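Local coordinates for PTS-dependent dihydroxyacetone kinase operon regulatory protein (PDB 4LRZ) that activates the dhaKLM operon from a sigma-70 promoter and represses its own expression, the present chain being its N-terminal part, probably the sensor region, at residues F76-T81 / T158-L163; C116-A121 / W143-T148; L252-V257 / A273-Q278; V285-P290 / I300-P305. One frame throughout, in Å; residues are numbered along the deposited sequence.

In the fold
The four contacts fall into two pairs, one in each domain of the chain. Contacts 1 and 2 belong to the GAF domain, with centres about 10 Å apart. Their strands 157-166 and 143-151 are neighbours in one antiparallel sheet, and along the chain both segments of contact 2 lie between those of contact 1. Contacts 3 and 4 follow in the PAS domain, with centres about 13 Å apart, and share a second antiparallel sheet through neighbouring strands 271-276 and 281-293. Both sheets have strand order 2-1-5-4-3. Between the pairs, centres are about 54 to 69 Å apart. The long helix 174-211 bridges this gap, so the two sheets sit at its opposite ends.

Contact 1: F76-T81 / T158-L163; sequences FILDET and TGTIAL
Four backbone hydrogen bonds hold F76-T81 against T158-L163 as an antiparallel ladder. F76 and A162 exchange two of them, with F76 N 2.8 Å from A162 O at an N-H...O angle of 165°. L78 and T160 form the next hydrogen-bonded pair, in which T160 N reaches L78 O at 2.8 Å along a more bent path, 143°, from above the carbonyl plane. One water spans the same end of the ladder: it donates to D79 O and lies 2.6 Å from T160 OG1. Just beyond L78, D79 OD1 accepts from T81 N at 2.7 Å, an Asx turn, and also from T81 OG1 through its syn lone pair; the short acidic side chain is well suited to bind the turn following it. E80 extends past T158 to a salt bridge with R49. G159, lacking a CB, can bring its CA to 3.0 Å from L78 O.

Side chains sort by face. I77 and I161 lie side by side, CG2 of I77 4.0 Å from CD1 of I161. On the other face L78 CD1 meets T160 CB and, at 4.2 Å, the CB of A162; the small alanine admits the tip of L78 beside it. F76 touches A162 by its CB while its ring turns away, toward I84 and R87.

Within the GAF sheet, strand 84-89 flanks the first strand and strand 143-151 the second, where T158 and G159 make a classic beta bulge opposite L150. I161 packs on A182 of helix 174-211.

Contact 2: C116-A121 / W143-T148; sequences CALSLA and WAFCAT
The GAF domain's central sheet is packed here by a short helix, 117-124, whose segment 117-121 runs along strand segment 143-148 at 27°, the two axes approaching to 6.9 Å. No hydrogen bond links the two segments: the contact is packing, of side chains on one another and of methyl groups on backbone carbonyls. Small residues permit the close approach: A117 and A121, one turn apart on the helix, both direct their CB toward the strand, and A147 sends its CB up between them. The CB of A147 lies 4.0 Å from A117 CB and 3.8 Å from A121 CB, while also pressing on A117 O at 3.4 Å. Two residues earlier on the strand, F145 fills its place with a whole ring. With CG anti to its carbonyl carbon, it directs that ring to L118, which meets it obliquely, CG of L118 3.9 Å from CD1 of F145. The ring of H135 meets that of F145 at about a right angle.

C116 occupies the N-cap position, and its carbonyl O accepts from both S119 N and L120 N. With SG anti to its backbone N (chi1 -170°), it places polarisable sulfur over one face of the F145 ring: SG stands 4.0 Å from the centroid, 29° off the normal, and is closest to CD2 at 3.6 Å.

Contact 3: L252-V257 / A273-Q278; sequences LTLPAV and ATFESQ
In the PAS domain, the loop that leads into helix 256-264 runs roughly antiparallel beside the outer strand 271-276, with T253 and E276 forming a single antiparallel beta bridge. P255, at the N-cap position of that helix, is the residue that leans hardest on the strand. Its CB is directed at A273-Q278 and lies 3.4 Å from T274 O. The next atom, CG of P255, comes closer still, 3.0 Å from T274 O, and also stands over one face of the F275 ring: it is 4.2 Å from the centroid and 17° off the normal, a CH-pi contact offset toward the rim. CG reaches the CB of A273 as well. P255 CD, which closes the ring back onto the proline nitrogen, is 3.7 Å from F275 CD1 and as near to F275 CE1. Proline suits this place, since its compact, conformationally restricted ring presents CH groups to the aromatic face while also touching the carbonyl oxygen of T274.

F275, with CG anti to its carbonyl carbon (chi1 -66°), turns one face of its ring to P255. The branched leucines of the loop add to its surroundings: CD2 of L254 approaches the ring edge, near its plane, and L252 meets it obliquely by CD1. L258 of the helix and I282 of strand 281-293 also touch F275, which therefore joins loop, helix and sheet. Among the more exposed residues, E276 has CG anti to its backbone N and extends onward, so its carboxylate runs alongside T253, OE2 of E276 coming 4.1 Å from T253 CB.

Contact 4: V285-P290 / I300-P305; sequences VITLKP and ILLLHP
Strands 281-293 and 296-304 make an antiparallel beta hairpin of the PAS sheet, here followed from I300 to H304. I300 forms a hydrogen-bonded pair with K289: K289 N reaches I300 O at 2.7 Å and an almost straight 177°. I300 CB and K289 CB lie 4.1 Å apart. The flexible lysine chain bends at chi2 and carries NZ to a salt bridge with E210 of the second subunit. L301 turns to the face of I286 and L288, and its CD1 meets I286 CD1 at 3.6 Å; L258 and F275 pack there too. L302 pairs with T287 through two backbone bonds, the shared O of L302 also lying 3.1 Å from I286 CA. L303 returns to the face of I286, L288 and L301, with L303 CD2 4.0 Å from I286 CG2.

H304 donates its N to V285 O at 2.8 Å, nearly along the C=O axis. ND1 of its ring hydrogen-bonds to D214 OD1, which may favour a protonated imidazole, and the ring of H270 stacks on it. T287, a beta-branched residue fit for a strand, accepts at OG1 from H270 N. T287 OG1 lies at the edge of the H304 ring, in its plane, hydrogen-bonded to H304 NE2 at 2.7 Å, where either could be the donor.

Contact 1: F76-T81 / T158-L163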
# COMPACT_ATOMS: atom_id res chain seq x y z
N PHE F 76 2.63 -18.56 13.20
CA PHE F 76 3.93 -18.75 12.59
C PHE F 76 4.09 -17.85 11.36
O PHE F 76 3.16 -17.69 10.60
CB PHE F 76 4.04 -20.20 12.04
CG PHE F 76 4.15 -21.32 13.09
CD1 PHE F 76 4.43 -21.07 14.43
CD2 PHE F 76 4.06 -22.67 12.66
CE1 PHE F 76 4.57 -22.13 15.34
CE2 PHE F 76 4.23 -23.75 13.56
CZ PHE F 76 4.48 -23.47 14.91
N ILE F 77 5.28 -17.31 11.15
CA ILE F 77 5.66 -16.84 9.81
C ILE F 77 6.66 -17.84 9.20
O ILE F 77 7.60 -18.22 9.87
CB ILE F 77 6.39 -15.48 9.84
CG1 ILE F 77 6.09 -14.74 11.11
CG2 ILE F 77 6.05 -14.67 8.55
CD1 ILE F 77 5.91 -13.13 10.89
N LEU F 78 6.45 -18.28 7.96
CA LEU F 78 7.41 -19.15 7.29
C LEU F 78 7.90 -18.45 6.02
O LEU F 78 7.13 -17.69 5.39
CB LEU F 78 6.81 -20.52 6.94
CG LEU F 78 6.18 -21.36 8.08
CD1 LEU F 78 4.69 -21.05 8.21
CD2 LEU F 78 6.33 -22.83 7.81
N ASP F 79 9.16 -18.73 5.61
CA ASP F 79 9.68 -18.17 4.35
C ASP F 79 9.16 -18.96 3.15
O ASP F 79 8.38 -19.89 3.34
CB ASP F 79 11.20 -18.03 4.36
CG ASP F 79 11.91 -19.32 4.11
OD1 ASP F 79 11.29 -20.39 3.99
OD2 ASP F 79 13.15 -19.27 3.96
N GLU F 80 9.57 -18.61 1.92
CA GLU F 80 9.04 -19.35 0.79
C GLU F 80 9.41 -20.84 0.77
O GLU F 80 8.83 -21.56 -0.03
CB GLU F 80 9.35 -18.76 -0.61
CG GLU F 80 10.62 -17.94 -1.02
CD GLU F 80 11.77 -17.82 -0.04
OE1 GLU F 80 12.85 -18.36 -0.33
OE2 GLU F 80 11.63 -17.13 0.99
N THR F 81 10.37 -21.30 1.58
CA THR F 81 10.73 -22.74 1.56
C THR F 81 10.12 -23.50 2.74
O THR F 81 10.64 -24.53 3.12
CB THR F 81 12.27 -22.98 1.59
OG1 THR F 81 12.75 -22.82 2.92
CG2 THR F 81 13.05 -21.99 0.67
N THR F 158 6.70 -15.47 -1.16
CA THR F 158 7.75 -14.93 -0.29
C THR F 158 7.61 -15.47 1.12
O THR F 158 8.54 -15.40 1.91
CB THR F 158 7.88 -13.37 -0.44
OG1 THR F 158 9.18 -12.97 0.01
CG2 THR F 158 6.69 -12.50 0.21
N GLY F 159 6.48 -16.12 1.40
CA GLY F 159 6.27 -16.70 2.72
C GLY F 159 4.87 -17.17 2.94
O GLY F 159 4.05 -17.19 1.98
N THR F 160 4.57 -17.53 4.20
CA THR F 160 3.28 -18.14 4.57
C THR F 160 2.92 -17.71 5.98
O THR F 160 3.79 -17.64 6.85
CB THR F 160 3.35 -19.70 4.56
OG1 THR F 160 3.54 -20.16 3.22
CG2 THR F 160 2.04 -20.31 5.11
N ILE F 161 1.64 -17.44 6.23
CA ILE F 161 1.17 -17.10 7.58
C ILE F 161 0.35 -18.27 8.02
O ILE F 161 -0.56 -18.69 7.32
CB ILE F 161 0.25 -15.82 7.62
CG1 ILE F 161 0.98 -14.59 7.06
CG2 ILE F 161 -0.26 -15.50 9.07
CD1 ILE F 161 2.18 -14.09 7.91
N ALA F 162 0.65 -18.78 9.20
CA ALA F 162 -0.11 -19.89 9.72
C ALA F 162 -0.51 -19.71 11.19
O ALA F 162 0.15 -18.98 11.96
CB ALA F 162 0.70 -21.22 9.55
N LEU F 163 -1.57 -20.44 11.53
CA LEU F 163 -2.15 -20.51 12.84
C LEU F 163 -2.32 -22.00 13.19
O LEU F 163 -2.99 -22.74 12.46
CB LEU F 163 -3.50 -19.82 12.82
CG LEU F 163 -4.38 -19.76 14.08
CD1 LEU F 163 -5.21 -18.47 14.07
CD2 LEU F 163 -5.27 -20.98 14.25
O HOH W 1 5.89 -20.58 2.29

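Contact 2: C116-A121 / W143-T148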
# COMPACT_ATOMS: atom_id res chain seq x y z
N CYS F 116 -0.06 -31.01 5.15
CA CYS F 116 -0.26 -30.02 6.19
C CYS F 116 -0.38 -28.64 5.56
O CYS F 116 0.39 -28.30 4.66
CB CYS F 116 0.93 -30.02 7.18
SG CYS F 116 0.62 -29.03 8.65
N ALA F 117 -1.32 -27.84 6.05
CA ALA F 117 -1.50 -26.48 5.58
C ALA F 117 -0.16 -25.70 5.49
O ALA F 117 0.07 -24.91 4.56
CB ALA F 117 -2.51 -25.77 6.49
N LEU F 118 0.72 -25.93 6.47
CA LEU F 118 2.02 -25.24 6.53
C LEU F 118 2.73 -25.27 5.18
O LEU F 118 3.40 -24.28 4.80
CB LEU F 118 2.92 -25.90 7.57
CG LEU F 118 2.54 -25.78 9.02
CD1 LEU F 118 3.59 -26.34 9.94
CD2 LEU F 118 2.31 -24.27 9.36
N SER F 119 2.60 -26.40 4.44
CA SER F 119 3.14 -26.44 3.05
C SER F 119 2.09 -26.35 1.98
O SER F 119 2.34 -25.79 0.92
CB SER F 119 4.00 -27.72 2.80
OG SER F 119 3.24 -28.92 2.95
N LEU F 120 0.92 -26.92 2.20
CA LEU F 120 -0.05 -27.04 1.13
C LEU F 120 -0.53 -25.66 0.66
O LEU F 120 -0.97 -25.49 -0.49
CB LEU F 120 -1.23 -27.84 1.62
CG LEU F 120 -1.76 -28.97 0.79
CD1 LEU F 120 -3.23 -29.18 1.22
CD2 LEU F 120 -1.57 -28.82 -0.75
N ALA F 121 -0.44 -24.67 1.54
CA ALA F 121 -0.86 -23.33 1.15
C ALA F 121 -0.02 -22.80 0.00
O ALA F 121 -0.57 -22.31 -0.98
CB ALA F 121 -0.86 -22.36 2.34
N TRP F 143 -3.87 -31.78 15.93
CA TRP F 143 -3.71 -30.40 15.51
C TRP F 143 -4.59 -30.01 14.33
O TRP F 143 -4.97 -30.87 13.50
CB TRP F 143 -2.23 -30.11 15.21
CG TRP F 143 -1.46 -30.29 16.41
CD1 TRP F 143 -0.96 -31.47 16.90
CD2 TRP F 143 -1.20 -29.31 17.41
NE1 TRP F 143 -0.37 -31.27 18.12
CE2 TRP F 143 -0.49 -29.95 18.46
CE3 TRP F 143 -1.49 -27.94 17.51
CZ2 TRP F 143 -0.07 -29.27 19.59
CZ3 TRP F 143 -1.04 -27.27 18.61
CH2 TRP F 143 -0.34 -27.93 19.64
N ALA F 144 -4.93 -28.73 14.30
CA ALA F 144 -5.50 -28.06 13.16
C ALA F 144 -4.45 -27.03 12.68
O ALA F 144 -3.85 -26.34 13.51
CB ALA F 144 -6.82 -27.35 13.55
N PHE F 145 -4.23 -26.92 11.37
CA PHE F 145 -3.39 -25.84 10.82
C PHE F 145 -4.17 -25.02 9.78
O PHE F 145 -4.94 -25.59 9.01
CB PHE F 145 -2.09 -26.40 10.21
CG PHE F 145 -1.12 -26.93 11.23
CD1 PHE F 145 -0.17 -26.10 11.81
CD2 PHE F 145 -1.15 -28.23 11.63
CE1 PHE F 145 0.73 -26.59 12.77
CE2 PHE F 145 -0.27 -28.72 12.59
CZ PHE F 145 0.67 -27.91 13.15
N CYS F 146 -4.03 -23.70 9.82
CA CYS F 146 -4.51 -22.86 8.74
C CYS F 146 -3.30 -22.11 8.21
O CYS F 146 -2.43 -21.69 8.98
CB CYS F 146 -5.50 -21.80 9.25
SG CYS F 146 -7.01 -22.46 9.96
N ALA F 147 -3.28 -21.87 6.91
CA ALA F 147 -2.17 -21.14 6.33
C ALA F 147 -2.57 -20.45 5.05
O ALA F 147 -3.48 -20.89 4.31
CB ALA F 147 -0.97 -22.07 6.10
N THR F 148 -1.88 -19.37 4.77
CA THR F 148 -2.12 -18.68 3.54
C THR F 148 -0.76 -18.25 3.05
O THR F 148 0.05 -17.79 3.84
CB THR F 148 -3.03 -17.42 3.79
OG1 THR F 148 -4.29 -17.87 4.33
CG2 THR F 148 -3.29 -16.69 2.51

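Contact 3: L252-V257 / A273-Q278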
# COMPACT_ATOMS: atom_id res chain seq x y z
N LEU F 252 7.67 36.36 -4.79
CA LEU F 252 8.01 37.41 -5.74
C LEU F 252 6.77 37.99 -6.40
O LEU F 252 5.71 37.34 -6.40
CB LEU F 252 9.02 36.91 -6.79
CG LEU F 252 8.60 36.14 -8.04
CD1 LEU F 252 9.84 35.63 -8.71
CD2 LEU F 252 7.67 34.98 -7.72
N THR F 253 6.88 39.20 -6.93
CA THR F 253 5.77 39.80 -7.67
C THR F 253 5.91 39.49 -9.14
O THR F 253 6.96 39.70 -9.76
CB THR F 253 5.63 41.31 -7.41
OG1 THR F 253 5.39 41.52 -6.01
CG2 THR F 253 4.44 41.90 -8.20
N LEU F 254 4.83 38.96 -9.69
CA LEU F 254 4.80 38.51 -11.07
C LEU F 254 4.38 39.65 -12.02
O LEU F 254 3.51 40.45 -11.68
CB LEU F 254 3.87 37.31 -11.19
CG LEU F 254 4.46 36.00 -10.66
CD1 LEU F 254 3.37 35.04 -10.16
CD2 LEU F 254 5.34 35.35 -11.73
N PRO F 255 5.03 39.72 -13.20
CA PRO F 255 4.73 40.73 -14.23
C PRO F 255 3.26 40.66 -14.69
O PRO F 255 2.56 39.69 -14.39
CB PRO F 255 5.64 40.33 -15.40
CG PRO F 255 6.69 39.47 -14.82
CD PRO F 255 6.15 38.84 -13.59
N ALA F 256 2.82 41.69 -15.42
CA ALA F 256 1.48 41.73 -15.99
C ALA F 256 1.21 40.60 -17.01
O ALA F 256 0.12 40.01 -17.03
CB ALA F 256 1.23 43.10 -16.64
N VAL F 257 2.21 40.31 -17.84
CA VAL F 257 2.09 39.33 -18.92
C VAL F 257 1.86 37.93 -18.35
O VAL F 257 0.99 37.19 -18.81
CB VAL F 257 3.35 39.33 -19.83
CG1 VAL F 257 3.15 38.41 -21.04
CG2 VAL F 257 3.69 40.75 -20.30
N ALA F 273 9.97 39.22 -20.43
CA ALA F 273 9.36 39.50 -19.12
C ALA F 273 10.28 40.22 -18.14
O ALA F 273 11.49 39.97 -18.09
CB ALA F 273 8.83 38.21 -18.48
N THR F 274 9.65 41.10 -17.34
CA THR F 274 10.34 41.93 -16.35
C THR F 274 9.83 41.61 -14.95
O THR F 274 8.64 41.75 -14.67
CB THR F 274 10.13 43.44 -16.66
OG1 THR F 274 10.63 43.73 -17.97
CG2 THR F 274 10.85 44.32 -15.65
N PHE F 275 10.74 41.22 -14.05
CA PHE F 275 10.38 40.83 -12.68
C PHE F 275 10.78 41.84 -11.60
O PHE F 275 11.61 42.72 -11.82
CB PHE F 275 11.04 39.49 -12.33
CG PHE F 275 10.53 38.33 -13.11
CD1 PHE F 275 9.48 37.57 -12.62
CD2 PHE F 275 11.10 37.99 -14.33
CE1 PHE F 275 9.00 36.49 -13.34
CE2 PHE F 275 10.63 36.91 -15.06
CZ PHE F 275 9.58 36.16 -14.57
N GLU F 276 10.18 41.67 -10.42
CA GLU F 276 10.54 42.42 -9.21
C GLU F 276 10.85 41.51 -8.00
O GLU F 276 9.98 40.77 -7.52
CB GLU F 276 9.45 43.43 -8.84
CG GLU F 276 9.65 44.10 -7.48
CD GLU F 276 8.63 45.19 -7.17
OE1 GLU F 276 9.05 46.27 -6.69
OE2 GLU F 276 7.42 44.97 -7.41
N SER F 277 12.08 41.59 -7.50
CA SER F 277 12.51 40.89 -6.29
C SER F 277 12.94 41.91 -5.23
O SER F 277 13.82 42.73 -5.50
CB SER F 277 13.68 39.95 -6.60
OG SER F 277 13.46 39.22 -7.80
N GLN F 278 12.34 41.83 -4.03
CA GLN F 278 12.49 42.85 -2.95
C GLN F 278 13.02 44.23 -3.41
O GLN F 278 14.18 44.59 -3.18
CB GLN F 278 13.33 42.33 -1.76
CG GLN F 278 13.03 40.92 -1.31
CD GLN F 278 14.08 39.93 -1.79
OE1 GLN F 278 15.24 40.00 -1.39
NE2 GLN F 278 13.66 39.00 -2.65

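Contact 4: V285-P290 / I300-P305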
# COMPACT_ATOMS: atom_id res chain seq x y z
N VAL F 285 13.86 36.18 -20.53
CA VAL F 285 13.03 35.50 -21.52
C VAL F 285 12.51 34.20 -20.89
O VAL F 285 13.27 33.41 -20.34
CB VAL F 285 13.78 35.28 -22.86
CG1 VAL F 285 15.24 34.90 -22.62
CG2 VAL F 285 13.08 34.24 -23.74
N ILE F 286 11.20 34.02 -20.94
CA ILE F 286 10.56 32.98 -20.17
C ILE F 286 9.75 32.04 -21.03
O ILE F 286 9.46 32.35 -22.18
CB ILE F 286 9.65 33.58 -19.10
CG1 ILE F 286 8.39 34.16 -19.75
CG2 ILE F 286 10.39 34.62 -18.29
CD1 ILE F 286 7.19 34.17 -18.87
N THR F 287 9.40 30.89 -20.45
CA THR F 287 8.34 29.99 -20.96
C THR F 287 7.45 29.65 -19.79
O THR F 287 7.93 29.46 -18.68
CB THR F 287 8.92 28.70 -21.60
OG1 THR F 287 9.38 28.98 -22.93
CG2 THR F 287 7.88 27.59 -21.68
N LEU F 288 6.15 29.60 -20.03
CA LEU F 288 5.22 29.18 -18.99
C LEU F 288 4.50 27.95 -19.43
O LEU F 288 3.81 27.96 -20.43
CB LEU F 288 4.20 30.26 -18.63
CG LEU F 288 3.27 29.76 -17.50
CD1 LEU F 288 3.87 30.08 -16.14
CD2 LEU F 288 1.88 30.36 -17.61
N LYS F 289 4.65 26.89 -18.65
CA LYS F 289 4.06 25.59 -18.96
C LYS F 289 2.98 25.27 -17.95
O LYS F 289 3.28 24.97 -16.81
CB LYS F 289 5.15 24.52 -18.95
CG LYS F 289 4.66 23.10 -19.10
CD LYS F 289 4.26 22.75 -20.53
CE LYS F 289 4.40 21.28 -20.79
NZ LYS F 289 3.55 20.85 -21.92
N PRO F 290 1.71 25.38 -18.35
CA PRO F 290 0.61 24.89 -17.49
C PRO F 290 0.65 23.39 -17.35
O PRO F 290 1.04 22.70 -18.30
CB PRO F 290 -0.66 25.28 -18.28
CG PRO F 290 -0.20 26.35 -19.27
CD PRO F 290 1.23 26.00 -19.60
N ILE F 300 4.85 25.46 -14.54
CA ILE F 300 6.29 25.53 -14.58
C ILE F 300 6.70 26.79 -15.33
O ILE F 300 6.15 27.09 -16.38
CB ILE F 300 6.94 24.35 -15.28
CG1 ILE F 300 6.67 23.08 -14.49
CG2 ILE F 300 8.48 24.60 -15.39
CD1 ILE F 300 7.25 21.85 -15.16
N LEU F 301 7.66 27.51 -14.76
CA LEU F 301 8.21 28.69 -15.39
C LEU F 301 9.68 28.49 -15.59
O LEU F 301 10.41 28.23 -14.63
CB LEU F 301 7.94 29.93 -14.54
CG LEU F 301 8.58 31.25 -14.96
CD1 LEU F 301 7.92 31.79 -16.23
CD2 LEU F 301 8.47 32.24 -13.85
N LEU F 302 10.09 28.59 -16.84
CA LEU F 302 11.49 28.50 -17.20
C LEU F 302 12.10 29.84 -17.58
O LEU F 302 11.51 30.63 -18.32
CB LEU F 302 11.71 27.50 -18.33
CG LEU F 302 11.27 26.10 -17.97
CD1 LEU F 302 9.95 25.80 -18.61
CD2 LEU F 302 12.27 25.16 -18.48
N LEU F 303 13.29 30.08 -17.06
CA LEU F 303 13.99 31.29 -17.33
C LEU F 303 15.11 30.89 -18.23
O LEU F 303 16.03 30.16 -17.84
CB LEU F 303 14.51 31.94 -16.05
CG LEU F 303 13.50 32.10 -14.92
CD1 LEU F 303 14.21 32.45 -13.61
CD2 LEU F 303 12.43 33.13 -15.25
N HIS F 304 15.01 31.36 -19.47
CA HIS F 304 15.94 31.00 -20.52
C HIS F 304 17.16 31.93 -20.41
O HIS F 304 17.01 33.13 -20.21
CB HIS F 304 15.26 31.10 -21.90
CG HIS F 304 14.01 30.27 -22.02
ND1 HIS F 304 14.03 28.89 -22.14
CD2 HIS F 304 12.71 30.62 -22.07
CE1 HIS F 304 12.80 28.43 -22.24
NE2 HIS F 304 11.97 29.47 -22.20
N PRO F 305 18.36 31.36 -20.48
CA PRO F 305 19.55 32.22 -20.41
C PRO F 305 19.75 32.95 -21.75
O PRO F 305 19.55 32.34 -22.81
CB PRO F 305 20.68 31.23 -20.12
CG PRO F 305 20.17 29.88 -20.62
CD PRO F 305 18.69 29.92 -20.55